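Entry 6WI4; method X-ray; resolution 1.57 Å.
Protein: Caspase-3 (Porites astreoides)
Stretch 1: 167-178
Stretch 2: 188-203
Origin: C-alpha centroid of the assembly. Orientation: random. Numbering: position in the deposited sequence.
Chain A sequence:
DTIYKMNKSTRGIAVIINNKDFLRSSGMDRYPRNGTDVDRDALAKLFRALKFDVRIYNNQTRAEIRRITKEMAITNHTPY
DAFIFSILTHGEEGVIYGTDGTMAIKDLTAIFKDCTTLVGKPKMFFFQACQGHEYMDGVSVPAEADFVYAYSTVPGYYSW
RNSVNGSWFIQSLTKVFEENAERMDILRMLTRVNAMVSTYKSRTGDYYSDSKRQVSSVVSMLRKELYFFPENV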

# COMPACT_ATOMS: atom_id res chain seq x y z
N SER A 167 -8.97 -7.12 3.79
CA SER A 167 -9.57 -5.94 3.16
C SER A 167 -9.90 -6.18 1.70
O SER A 167 -9.26 -6.99 1.00
CB SER A 167 -8.66 -4.72 3.30
OG SER A 167 -7.48 -4.86 2.51
N TRP A 168 -10.92 -5.46 1.23
CA TRP A 168 -11.31 -5.54 -0.17
C TRP A 168 -10.14 -5.23 -1.09
O TRP A 168 -9.88 -5.95 -2.06
CB TRP A 168 -12.44 -4.55 -0.45
CG TRP A 168 -13.70 -4.82 0.27
CD1 TRP A 168 -13.98 -5.88 1.10
CD2 TRP A 168 -14.88 -4.02 0.23
NE1 TRP A 168 -15.27 -5.77 1.58
CE2 TRP A 168 -15.84 -4.64 1.06
CE3 TRP A 168 -15.22 -2.83 -0.42
CZ2 TRP A 168 -17.12 -4.11 1.24
CZ3 TRP A 168 -16.48 -2.30 -0.23
CH2 TRP A 168 -17.41 -2.94 0.58
N PHE A 169 -9.41 -4.17 -0.78
CA PHE A 169 -8.31 -3.75 -1.64
C PHE A 169 -7.18 -4.78 -1.66
O PHE A 169 -6.72 -5.18 -2.73
CB PHE A 169 -7.80 -2.39 -1.18
CG PHE A 169 -6.61 -1.87 -1.93
CD1 PHE A 169 -6.68 -1.59 -3.28
CD2 PHE A 169 -5.43 -1.60 -1.25
CE1 PHE A 169 -5.59 -1.08 -3.96
CE2 PHE A 169 -4.32 -1.09 -1.91
CZ PHE A 169 -4.41 -0.83 -3.27
N ILE A 170 -6.71 -5.22 -0.49
CA ILE A 170 -5.56 -6.12 -0.48
C ILE A 170 -5.96 -7.50 -1.02
O ILE A 170 -5.18 -8.13 -1.74
CB ILE A 170 -4.93 -6.20 0.92
CG1 ILE A 170 -4.40 -4.83 1.35
CG2 ILE A 170 -3.79 -7.23 0.93
CD1 ILE A 170 -3.30 -4.25 0.44
N GLN A 171 -7.17 -7.98 -0.68
CA GLN A 171 -7.69 -9.21 -1.29
C GLN A 171 -7.65 -9.13 -2.81
O GLN A 171 -7.24 -10.07 -3.50
CB GLN A 171 -9.15 -9.47 -0.85
CG GLN A 171 -9.41 -10.08 0.52
CD GLN A 171 -10.89 -10.46 0.71
OE1 GLN A 171 -11.33 -11.51 0.23
NE2 GLN A 171 -11.65 -9.61 1.41
N SER A 172 -8.11 -8.00 -3.35
CA SER A 172 -8.19 -7.83 -4.79
C SER A 172 -6.81 -7.67 -5.39
O SER A 172 -6.52 -8.19 -6.48
CB SER A 172 -9.06 -6.62 -5.14
OG SER A 172 -10.40 -6.81 -4.68
N LEU A 173 -5.93 -6.93 -4.71
CA LEU A 173 -4.58 -6.72 -5.22
C LEU A 173 -3.84 -8.05 -5.32
O LEU A 173 -3.20 -8.33 -6.34
CB LEU A 173 -3.83 -5.73 -4.32
CG LEU A 173 -2.53 -5.19 -4.90
CD1 LEU A 173 -2.40 -3.71 -4.65
CD2 LEU A 173 -1.36 -5.96 -4.33
N THR A 174 -3.91 -8.88 -4.29
CA THR A 174 -3.17 -10.14 -4.37
C THR A 174 -3.76 -11.05 -5.44
O THR A 174 -3.01 -11.70 -6.18
CB THR A 174 -3.12 -10.82 -2.99
OG1 THR A 174 -4.44 -11.10 -2.53
CG2 THR A 174 -2.44 -9.90 -1.99
N LYS A 175 -5.09 -11.07 -5.60
CA LYS A 175 -5.71 -11.87 -6.65
C LYS A 175 -5.28 -11.40 -8.04
O LYS A 175 -4.84 -12.20 -8.87
CB LYS A 175 -7.23 -11.83 -6.52
CG LYS A 175 -7.97 -12.65 -7.56
CD LYS A 175 -9.41 -12.90 -7.12
N VAL A 176 -5.38 -10.09 -8.30
CA VAL A 176 -5.03 -9.59 -9.62
C VAL A 176 -3.54 -9.77 -9.90
O VAL A 176 -3.15 -10.16 -11.00
CB VAL A 176 -5.44 -8.11 -9.77
CG1 VAL A 176 -4.85 -7.53 -11.05
CG2 VAL A 176 -6.96 -7.96 -9.77
N PHE A 177 -2.69 -9.46 -8.91
CA PHE A 177 -1.25 -9.55 -9.16
C PHE A 177 -0.82 -11.00 -9.35
O PHE A 177 0.04 -11.28 -10.19
CB PHE A 177 -0.46 -8.92 -8.02
CG PHE A 177 -0.31 -7.40 -8.10
CD1 PHE A 177 -1.39 -6.58 -8.42
CD2 PHE A 177 0.92 -6.80 -7.81
CE1 PHE A 177 -1.25 -5.19 -8.47
CE2 PHE A 177 1.06 -5.42 -7.84
CZ PHE A 177 -0.02 -4.61 -8.18
N GLU A 178 -1.41 -11.93 -8.59
CA GLU A 178 -1.10 -13.34 -8.80
C GLU A 178 -1.44 -13.77 -10.22
O GLU A 178 -0.67 -14.47 -10.88
CB GLU A 178 -1.84 -14.23 -7.81
CG GLU A 178 -1.26 -14.23 -6.42
CD GLU A 178 -1.73 -15.41 -5.60
OE1 GLU A 178 -0.90 -16.00 -4.88
OE2 GLU A 178 -2.94 -15.76 -5.67
N ARG A 188 -1.88 -1.12 -15.27
CA ARG A 188 -2.97 -1.96 -15.76
C ARG A 188 -3.49 -2.90 -14.68
O ARG A 188 -4.70 -3.12 -14.57
CB ARG A 188 -2.50 -2.75 -16.98
CG ARG A 188 -2.34 -1.88 -18.19
CD ARG A 188 -2.64 -2.63 -19.46
NE ARG A 188 -2.54 -1.73 -20.60
CZ ARG A 188 -2.72 -2.11 -21.86
NH1 ARG A 188 -2.61 -1.21 -22.84
NH2 ARG A 188 -3.01 -3.37 -22.14
N MET A 189 -2.58 -3.45 -13.87
CA MET A 189 -3.04 -4.33 -12.80
C MET A 189 -3.85 -3.55 -11.77
O MET A 189 -4.89 -4.03 -11.31
CB MET A 189 -1.85 -5.02 -12.13
CG MET A 189 -1.19 -6.05 -13.03
SD MET A 189 -0.18 -7.26 -12.14
CE MET A 189 1.16 -6.20 -11.59
N LEU A 190 -3.40 -2.34 -11.42
CA LEU A 190 -4.16 -1.56 -10.45
C LEU A 190 -5.51 -1.11 -11.01
O LEU A 190 -6.47 -0.95 -10.25
CB LEU A 190 -3.31 -0.38 -9.97
CG LEU A 190 -2.15 -0.78 -9.04
CD1 LEU A 190 -1.20 0.39 -8.82
CD2 LEU A 190 -2.65 -1.29 -7.71
N THR A 191 -5.61 -0.92 -12.33
CA THR A 191 -6.91 -0.68 -12.94
C THR A 191 -7.84 -1.88 -12.74
O THR A 191 -9.02 -1.72 -12.41
CB THR A 191 -6.73 -0.36 -14.43
OG1 THR A 191 -5.98 0.86 -14.55
CG2 THR A 191 -8.09 -0.16 -15.12
N ARG A 192 -7.30 -3.09 -12.90
CA ARG A 192 -8.12 -4.28 -12.67
C ARG A 192 -8.47 -4.43 -11.20
O ARG A 192 -9.55 -4.93 -10.86
CB ARG A 192 -7.39 -5.50 -13.20
CG ARG A 192 -7.59 -5.66 -14.71
CD ARG A 192 -6.40 -6.23 -15.42
NE ARG A 192 -6.63 -6.20 -16.86
CZ ARG A 192 -6.40 -5.13 -17.63
NH1 ARG A 192 -5.93 -4.01 -17.09
NH2 ARG A 192 -6.64 -5.18 -18.93
N VAL A 193 -7.57 -4.01 -10.30
CA VAL A 193 -7.89 -4.03 -8.88
C VAL A 193 -9.08 -3.12 -8.60
O VAL A 193 -10.02 -3.49 -7.88
CB VAL A 193 -6.67 -3.63 -8.05
CG1 VAL A 193 -7.06 -3.39 -6.57
CG2 VAL A 193 -5.60 -4.71 -8.13
N ASN A 194 -9.06 -1.92 -9.16
CA ASN A 194 -10.18 -1.01 -8.97
C ASN A 194 -11.48 -1.57 -9.55
O ASN A 194 -12.55 -1.41 -8.95
CB ASN A 194 -9.87 0.35 -9.58
CG ASN A 194 -10.96 1.36 -9.29
OD1 ASN A 194 -11.72 1.24 -8.32
ND2 ASN A 194 -11.08 2.35 -10.16
N ALA A 195 -11.41 -2.20 -10.73
CA ALA A 195 -12.60 -2.82 -11.29
C ALA A 195 -13.21 -3.82 -10.32
O ALA A 195 -14.43 -3.90 -10.18
CB ALA A 195 -12.27 -3.50 -12.62
N MET A 196 -12.36 -4.58 -9.63
CA MET A 196 -12.82 -5.58 -8.68
C MET A 196 -13.35 -4.92 -7.40
O MET A 196 -14.43 -5.27 -6.92
CB MET A 196 -11.67 -6.55 -8.38
CG MET A 196 -12.03 -7.74 -7.53
SD MET A 196 -10.64 -8.90 -7.51
CE MET A 196 -10.38 -9.18 -9.25
N VAL A 197 -12.60 -3.97 -6.84
CA VAL A 197 -13.05 -3.29 -5.62
C VAL A 197 -14.40 -2.62 -5.85
O VAL A 197 -15.26 -2.60 -4.96
CB VAL A 197 -11.99 -2.27 -5.15
CG1 VAL A 197 -12.55 -1.37 -4.07
CG2 VAL A 197 -10.75 -3.01 -4.63
N SER A 198 -14.62 -2.09 -7.06
CA SER A 198 -15.83 -1.36 -7.42
C SER A 198 -17.06 -2.26 -7.54
O SER A 198 -18.14 -1.74 -7.83
CB SER A 198 -15.60 -0.62 -8.74
OG SER A 198 -14.69 0.47 -8.54
N THR A 199 -16.93 -3.57 -7.32
CA THR A 199 -18.09 -4.45 -7.32
C THR A 199 -18.55 -4.84 -5.92
O THR A 199 -19.67 -5.34 -5.77
CB THR A 199 -17.82 -5.72 -8.14
OG1 THR A 199 -16.82 -6.53 -7.51
CG2 THR A 199 -17.37 -5.36 -9.56
N TYR A 200 -17.72 -4.62 -4.89
CA TYR A 200 -18.06 -5.02 -3.53
C TYR A 200 -19.20 -4.17 -2.98
O TYR A 200 -19.32 -2.98 -3.28
CB TYR A 200 -16.85 -4.87 -2.61
CG TYR A 200 -15.82 -5.97 -2.57
CD1 TYR A 200 -14.74 -5.98 -3.45
CD2 TYR A 200 -15.87 -6.96 -1.59
CE1 TYR A 200 -13.78 -6.98 -3.41
CE2 TYR A 200 -14.91 -7.96 -1.54
CZ TYR A 200 -13.87 -7.96 -2.45
OH TYR A 200 -12.91 -8.96 -2.38
N LYS A 201 -20.01 -4.78 -2.11
CA LYS A 201 -21.00 -4.06 -1.30
C LYS A 201 -20.83 -4.49 0.14
O LYS A 201 -20.71 -5.69 0.41
CB LYS A 201 -22.43 -4.35 -1.76
CG LYS A 201 -22.81 -3.78 -3.10
CD LYS A 201 -24.24 -4.15 -3.47
CE LYS A 201 -24.59 -3.64 -4.87
NZ LYS A 201 -25.94 -4.12 -5.28
N SER A 202 -20.81 -3.54 1.07
CA SER A 202 -20.60 -3.94 2.46
C SER A 202 -21.78 -4.74 2.97
O SER A 202 -22.93 -4.52 2.57
CB SER A 202 -20.38 -2.73 3.36
OG SER A 202 -21.56 -1.95 3.42
N ARG A 203 -21.48 -5.67 3.87
CA ARG A 203 -22.47 -6.53 4.53
C ARG A 203 -22.27 -6.35 6.03
O ARG A 203 -21.38 -6.98 6.61
CB ARG A 203 -22.30 -7.98 4.11
CG ARG A 203 -22.80 -8.32 2.74
CD ARG A 203 -22.58 -9.81 2.46
NE ARG A 203 -22.81 -10.63 3.66
CZ ARG A 203 -23.91 -11.35 3.89
NH1 ARG A 203 -24.01 -12.05 5.01
NH2 ARG A 203 -24.90 -11.38 3.01
O HOH W 1 -14.02 -11.27 -0.99
O HOH W 2 -11.23 -9.55 -4.20

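Two helices, crossing at 133° with axes 8.9 Å apart at closest approach, pack through an apolar seam that ends in an aromatic stack, burying 879 Å² over both sides with no direct hydrogen bond among the modelled atoms of the two stretches. Where the backbones come close, Ser172 and Val193 have CA atoms 5.6 Å apart, and both side chains are compact. Val193 fits as a knob among Phe169, Ser172, Leu173 and Val176, and Val176 in turn sits among Met189, Arg192, Val193 and Met196; compact, beta-branched valine fills such holes without needing a polar partner. Beyond them, flexible Met189 lays its CE over one face of the Phe177 ring, 3.7 Å from the ring centroid, while Leu190 CD2 meets the ring edge, 4.2 Å from Phe177 CE1.

At the other end, a type I turn from Val197 to Tyr200 follows the second helix, and Tyr200 stacks face to face on the five-membered ring of Trp168, centroids 3.9 Å apart. Tyr200 CB also covers the indole's six-membered ring, reaching 3.4 Å from Trp168 CE3. Stretch 2 covers 123 Å² of Trp168, whose indole edge also lies against Ser202 N, 3.5 Å from Trp168 CH2.

The polar groups beside the stack find partners. Small Ser172 returns its hydroxyl to its own helix, OG donating to Trp168 O (2.8 Å), while Ser172 OG packs 3.4 Å from Met196 CG; separate waters link Tyr200 OH to Ser172 OG and to Gln171 OE1.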